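Local atomic coordinates of SidF, inhibitor of growth family, member 3 (Legionella pneumophila subsp. pneumophila, PDB entry 4FYE), a protein that acts as a phosphoinositide phosphatase, probably removing the 3-phosphate from polyphosphorylated phosphatidylinositol lipids. Residues Cys207-Lys212 and Val301-Ala306; Leu241-Met246 and Ser268-Arg273. The protein carries 1 engineered substitution. All blocks are in the same frame, centred on the assembly; numbering follows the deposited sequence.

Contact 1 (Cys207-Lys212 and Val301-Ala306); sequences CGRYTK and VIQTLA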
loop_
_atom_site.group_PDB
_atom_site.type_symbol
_atom_site.label_atom_id
_atom_site.label_comp_id
_atom_site.label_asym_id
_atom_site.label_seq_id
_atom_site.Cartn_x
_atom_site.Cartn_y
_atom_site.Cartn_z
ATOM N N CYS A 207 3.711 -4.418 8.780
ATOM C CA CYS A 207 2.698 -4.839 9.673
ATOM C C CYS A 207 2.153 -6.122 9.173
ATOM O O CYS A 207 2.540 -6.594 8.110
ATOM C CB CYS A 207 1.585 -3.790 9.700
ATOM S SG CYS A 207 0.966 -3.532 8.053
ATOM N N GLY A 208 1.195 -6.631 9.931
ATOM C CA GLY A 208 0.480 -7.829 9.587
ATOM C C GLY A 208 0.921 -8.900 10.551
ATOM O O GLY A 208 2.079 -8.927 10.986
ATOM N N ARG A 209 -0.017 -9.783 10.856
ATOM C CA ARG A 209 0.149 -10.803 11.822
ATOM C C ARG A 209 -0.901 -11.843 11.447
ATOM O O ARG A 209 -1.973 -11.513 10.960
ATOM C CB ARG A 209 -0.091 -10.185 13.196
ATOM C CG ARG A 209 -0.196 -11.152 14.334
ATOM C CD ARG A 209 -0.397 -10.421 15.636
ATOM N NE ARG A 209 0.172 -11.175 16.750
ATOM C CZ ARG A 209 1.408 -11.001 17.219
ATOM N NH1 ARG A 209 2.217 -10.093 16.662
ATOM N NH2 ARG A 209 1.830 -11.734 18.251
ATOM N N TYR A 210 -0.583 -13.119 11.622
ATOM C CA TYR A 210 -1.505 -14.173 11.204
ATOM C C TYR A 210 -2.796 -14.212 12.025
ATOM O O TYR A 210 -2.763 -14.043 13.244
ATOM C CB TYR A 210 -0.811 -15.515 11.329
ATOM C CG TYR A 210 0.228 -15.771 10.291
ATOM C CD1 TYR A 210 -0.055 -15.609 8.940
ATOM C CD2 TYR A 210 1.496 -16.234 10.649
ATOM C CE1 TYR A 210 0.911 -15.878 7.966
ATOM C CE2 TYR A 210 2.477 -16.515 9.689
ATOM C CZ TYR A 210 2.181 -16.351 8.353
ATOM O OH TYR A 210 3.149 -16.614 7.404
ATOM N N THR A 211 -3.929 -14.475 11.385
ATOM C CA THR A 211 -5.156 -14.728 12.163
ATOM C C THR A 211 -5.120 -16.117 12.800
ATOM O O THR A 211 -4.337 -16.969 12.390
ATOM C CB THR A 211 -6.416 -14.696 11.318
ATOM O OG1 THR A 211 -6.302 -15.664 10.290
ATOM C CG2 THR A 211 -6.656 -13.328 10.689
ATOM N N LYS A 212 -5.957 -16.366 13.793
ATOM C CA LYS A 212 -5.887 -17.659 14.412
ATOM C C LYS A 212 -6.237 -18.740 13.397
ATOM O O LYS A 212 -5.604 -19.779 13.362
ATOM C CB LYS A 212 -6.730 -17.749 15.698
ATOM C CG LYS A 212 -6.212 -16.790 16.745
ATOM C CD LYS A 212 -6.243 -17.356 18.143
ATOM C CE LYS A 212 -6.040 -16.271 19.193
ATOM N NZ LYS A 212 -6.750 -16.608 20.490
ATOM N N VAL A 301 -6.569 -9.054 6.641
ATOM C CA VAL A 301 -6.688 -7.635 6.365
ATOM C C VAL A 301 -7.652 -6.934 7.339
ATOM O O VAL A 301 -7.418 -5.785 7.684
ATOM C CB VAL A 301 -7.124 -7.387 4.882
ATOM C CG1 VAL A 301 -7.599 -5.937 4.604
ATOM C CG2 VAL A 301 -6.011 -7.799 3.973
ATOM N N ILE A 302 -8.742 -7.591 7.736
ATOM C CA ILE A 302 -9.677 -6.978 8.698
ATOM C C ILE A 302 -8.990 -6.869 10.030
ATOM O O ILE A 302 -9.068 -5.865 10.714
ATOM C CB ILE A 302 -10.980 -7.751 8.840
ATOM C CG1 ILE A 302 -11.604 -7.901 7.459
ATOM C CG2 ILE A 302 -11.914 -7.072 9.862
ATOM C CD1 ILE A 302 -13.087 -8.094 7.465
ATOM N N GLN A 303 -8.260 -7.896 10.382
ATOM C CA GLN A 303 -7.562 -7.867 11.613
ATOM C C GLN A 303 -6.531 -6.720 11.660
ATOM O O GLN A 303 -6.419 -6.012 12.677
ATOM C CB GLN A 303 -6.885 -9.207 11.833
ATOM C CG GLN A 303 -6.201 -9.286 13.178
ATOM C CD GLN A 303 -5.719 -10.665 13.482
ATOM O OE1 GLN A 303 -4.551 -10.964 13.234
ATOM N NE2 GLN A 303 -6.610 -11.527 13.981
ATOM N N THR A 304 -5.824 -6.498 10.564
ATOM C CA THR A 304 -4.795 -5.451 10.509
ATOM C C THR A 304 -5.477 -4.065 10.503
ATOM O O THR A 304 -4.967 -3.163 11.139
ATOM C CB THR A 304 -3.906 -5.680 9.274
ATOM O OG1 THR A 304 -3.411 -7.014 9.336
ATOM C CG2 THR A 304 -2.689 -4.691 9.156
ATOM N N LEU A 305 -6.635 -3.872 9.855
ATOM C CA LEU A 305 -7.197 -2.547 9.954
ATOM C C LEU A 305 -7.676 -2.220 11.362
ATOM O O LEU A 305 -7.532 -1.087 11.851
ATOM C CB LEU A 305 -8.317 -2.382 8.986
ATOM C CG LEU A 305 -8.087 -2.559 7.480
ATOM C CD1 LEU A 305 -8.915 -1.552 6.754
ATOM C CD2 LEU A 305 -6.692 -2.482 6.905
ATOM N N ALA A 306 -8.189 -3.213 12.079
ATOM C CA ALA A 306 -8.682 -2.963 13.442
ATOM C C ALA A 306 -7.537 -2.586 14.357
ATOM O O ALA A 306 -7.698 -1.737 15.214
ATOM C CB ALA A 306 -9.398 -4.183 13.985
#
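Of the helical residues 301-306, two carry the contact with loop 207-212: Q303 and, next along, T304. V301, at the start, turns its side chain away from the loop, against N243 and E356, and its carbonyl O accepts the backbone hydrogen bond from L305 N that marks this turn as regular helix. At Q303 the CB bond points toward the loop. CG is anti to the backbone N (chi1 -176°) and the chain stays extended beyond it, so the amide is carried straight across to residues 209-211. There Q303 CD lies 4.0 Å from T211 CG2, the two side chains crossing obliquely. The end of the amide, in whichever orientation, lies among the backbone carbonyls of R209 and Y210 and the methyl of T211.

The loop joins strand 199-206 of the six-stranded sheet to helix 212-216, and T211 is the N-cap of that helix. Its chi1 of 58° places OG1 between the backbone N and the carbonyl carbon, from where it caps a backbone N of the first turn, while T211 N donates in return to Q214 OE1, the reciprocal pattern of a capping box. The same torsion sets the methyl CG2 beside the backbone N and against the Q303 amide.

T304 works differently, because its hydroxyl is turned back on its own helix to E300 O (chi1 -54°). OG1 still comes 4.0 Å from G208 CA, a plain packing contact. CG2, anti to the backbone N, meets C207 SG at 4.0 Å, and F267 of strand 260-268 touches both residues. The next residue, L305, makes no contact with 207-212 and packs on F267, V354 and E356.

Contact 2 (Leu241-Met246 and Ser268-Arg273); sequences LGNSSM and SGPGAR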
loop_
_atom_site.group_PDB
_atom_site.type_symbol
_atom_site.label_atom_id
_atom_site.label_comp_id
_atom_site.label_asym_id
_atom_site.label_seq_id
_atom_site.Cartn_x
_atom_site.Cartn_y
_atom_site.Cartn_z
ATOM N N LEU A 241 -0.426 -19.611 3.118
ATOM C CA LEU A 241 -1.345 -18.597 3.606
ATOM C C LEU A 241 -0.613 -17.372 4.096
ATOM O O LEU A 241 0.595 -17.429 4.409
ATOM C CB LEU A 241 -2.163 -19.131 4.765
ATOM C CG LEU A 241 -2.940 -20.408 4.510
ATOM C CD1 LEU A 241 -3.688 -20.754 5.797
ATOM C CD2 LEU A 241 -3.902 -20.227 3.346
ATOM N N GLY A 242 -1.365 -16.271 4.189
ATOM C CA GLY A 242 -0.817 -15.027 4.671
ATOM C C GLY A 242 -0.593 -13.997 3.591
ATOM O O GLY A 242 -0.312 -14.327 2.430
ATOM N N ASN A 243 -0.765 -12.742 3.990
ATOM C CA ASN A 243 -0.393 -11.584 3.178
ATOM C C ASN A 243 1.124 -11.282 3.134
ATOM O O ASN A 243 1.919 -11.719 3.984
ATOM C CB ASN A 243 -1.150 -10.346 3.680
ATOM C CG ASN A 243 -2.588 -10.346 3.229
ATOM O OD1 ASN A 243 -2.853 -10.519 2.041
ATOM N ND2 ASN A 243 -3.530 -10.184 4.172
ATOM N N SER A 244 1.536 -10.530 2.136
ATOM C CA SER A 244 2.902 -10.053 2.190
ATOM C C SER A 244 3.045 -8.737 1.470
ATOM O O SER A 244 2.126 -8.266 0.755
ATOM C CB SER A 244 3.976 -11.120 1.780
ATOM O OG SER A 244 3.835 -11.579 0.435
ATOM N N SER A 245 4.212 -8.156 1.724
ATOM C CA SER A 245 4.532 -6.795 1.351
ATOM C C SER A 245 3.515 -5.794 1.982
ATOM O O SER A 245 3.253 -4.739 1.386
ATOM C CB SER A 245 4.680 -6.696 -0.196
ATOM O OG SER A 245 4.377 -5.407 -0.727
ATOM N N MET A 246 2.942 -6.115 3.164
ATOM C CA MET A 246 2.066 -5.127 3.840
ATOM C C MET A 246 2.831 -4.284 4.799
ATOM O O MET A 246 3.415 -4.768 5.761
ATOM C CB MET A 246 0.845 -5.713 4.547
ATOM C CG MET A 246 -0.323 -4.755 4.573
ATOM S SD MET A 246 -1.859 -5.541 5.064
ATOM C CE MET A 246 -2.826 -4.052 5.314
ATOM N N SER A 268 0.741 0.524 2.531
ATOM C CA SER A 268 1.316 0.080 1.274
ATOM C C SER A 268 1.084 -1.410 1.226
ATOM O O SER A 268 1.518 -2.161 2.134
ATOM C CB SER A 268 2.815 0.419 1.186
ATOM O OG SER A 268 3.520 -0.492 0.374
ATOM N N GLY A 269 0.405 -1.860 0.186
ATOM C CA GLY A 269 -0.066 -3.222 0.133
ATOM C C GLY A 269 -1.436 -3.308 0.764
ATOM O O GLY A 269 -2.059 -2.301 1.034
ATOM N N PRO A 270 -1.926 -4.515 0.964
ATOM C CA PRO A 270 -1.172 -5.721 0.665
ATOM C C PRO A 270 -1.071 -5.947 -0.827
ATOM O O PRO A 270 -1.830 -5.386 -1.604
ATOM C CB PRO A 270 -2.021 -6.810 1.297
ATOM C CG PRO A 270 -3.404 -6.299 1.170
ATOM C CD PRO A 270 -3.342 -4.804 1.216
ATOM N N GLY A 271 -0.137 -6.794 -1.216
ATOM C CA GLY A 271 0.070 -7.098 -2.610
ATOM C C GLY A 271 -1.052 -8.064 -2.857
ATOM O O GLY A 271 -2.016 -8.048 -2.110
ATOM N N ALA A 272 -0.991 -8.865 -3.903
ATOM C CA ALA A 272 -2.128 -9.714 -4.171
ATOM C C ALA A 272 -2.404 -10.535 -2.921
ATOM O O ALA A 272 -1.496 -11.052 -2.274
ATOM C CB ALA A 272 -1.848 -10.617 -5.353
ATOM N N ARG A 273 -3.683 -10.629 -2.588
ATOM C CA ARG A 273 -4.147 -11.282 -1.380
ATOM C C ARG A 273 -4.228 -12.739 -1.689
ATOM O O ARG A 273 -4.617 -13.547 -0.861
ATOM C CB ARG A 273 -5.544 -10.805 -1.034
ATOM C CG ARG A 273 -5.589 -9.550 -0.201
ATOM C CD ARG A 273 -6.826 -8.754 -0.530
ATOM N NE ARG A 273 -6.484 -7.378 -0.815
ATOM C CZ ARG A 273 -7.011 -6.344 -0.188
ATOM N NH1 ARG A 273 -7.910 -6.535 0.757
ATOM N NH2 ARG A 273 -6.638 -5.122 -0.506
#
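P270 is the centre of the tightly packed part, and the peptide bond before it is cis. M246, extended beyond CG, lies alongside the proline ring and points the same way, with SD 4.0 Å from P270 CB. N243, from the same segment as M246, adds its amide from beside the ring: OD1 sits 3.9 Å from P270 CB and reaches the aliphatic part of R273, 3.7 Å from CG. The N243 amide and R273 guanidinium planes, 83° apart, do not stack; P270 CG instead rests 3.6 Å above one guanidinium face, offset toward its rim. The backbones also pass closely here. At G269 a CB would collide with S245 O, M246 CA approaches S268 O as a CA-H...O contact, and S245 O and S268 O, both acceptors, stand 3.2 Å apart without bonding.

The loose side is the S244 end. G271 N gives S244 O one weak hydrogen bond of 3.3 Å, nearly straight at 169°, and the exposed S244 directs its side chain away from the other segment.

A272 bonds through its backbone to K647, and S245 and S268 bond weakly to S648 and N649, all three in the loop after strand 641-645; that loop probably corresponds to the CX5R phosphate-binding loop of cysteine-dependent phosphatases, here with serine in the cysteine position. R273 makes a salt bridge to E356 through NH2, a hydrogen bond to Q298 through NH1 and a cation-pi contact with Y358. These partners would hold the guanidinium's orientation and probably balance its charge, while the two loops meet by close van der Waals packing with one weak hydrogen bond between them.

In the fold
Contact 2 is nested in the chain between the two segments of contact 1, and their centres lie 11 Å apart. Both draw on helix 284-311: contact 1 directly, through residues 301-306, and contact 2 through neighbours such as N297, Q298 and E300. Contact 2 is largely buried and joins loop to loop by proline-centred packing and a weak backbone bond; contact 1 is partly exposed, sets loop against helix, and has no clear hydrogen bond across it. They meet where C207 N lies 3.1 Å from M246 O, a probable hydrogen bond that links the segments following strand 199-206 and preceding strand 247-254, antiparallel neighbours in the six-stranded sheet.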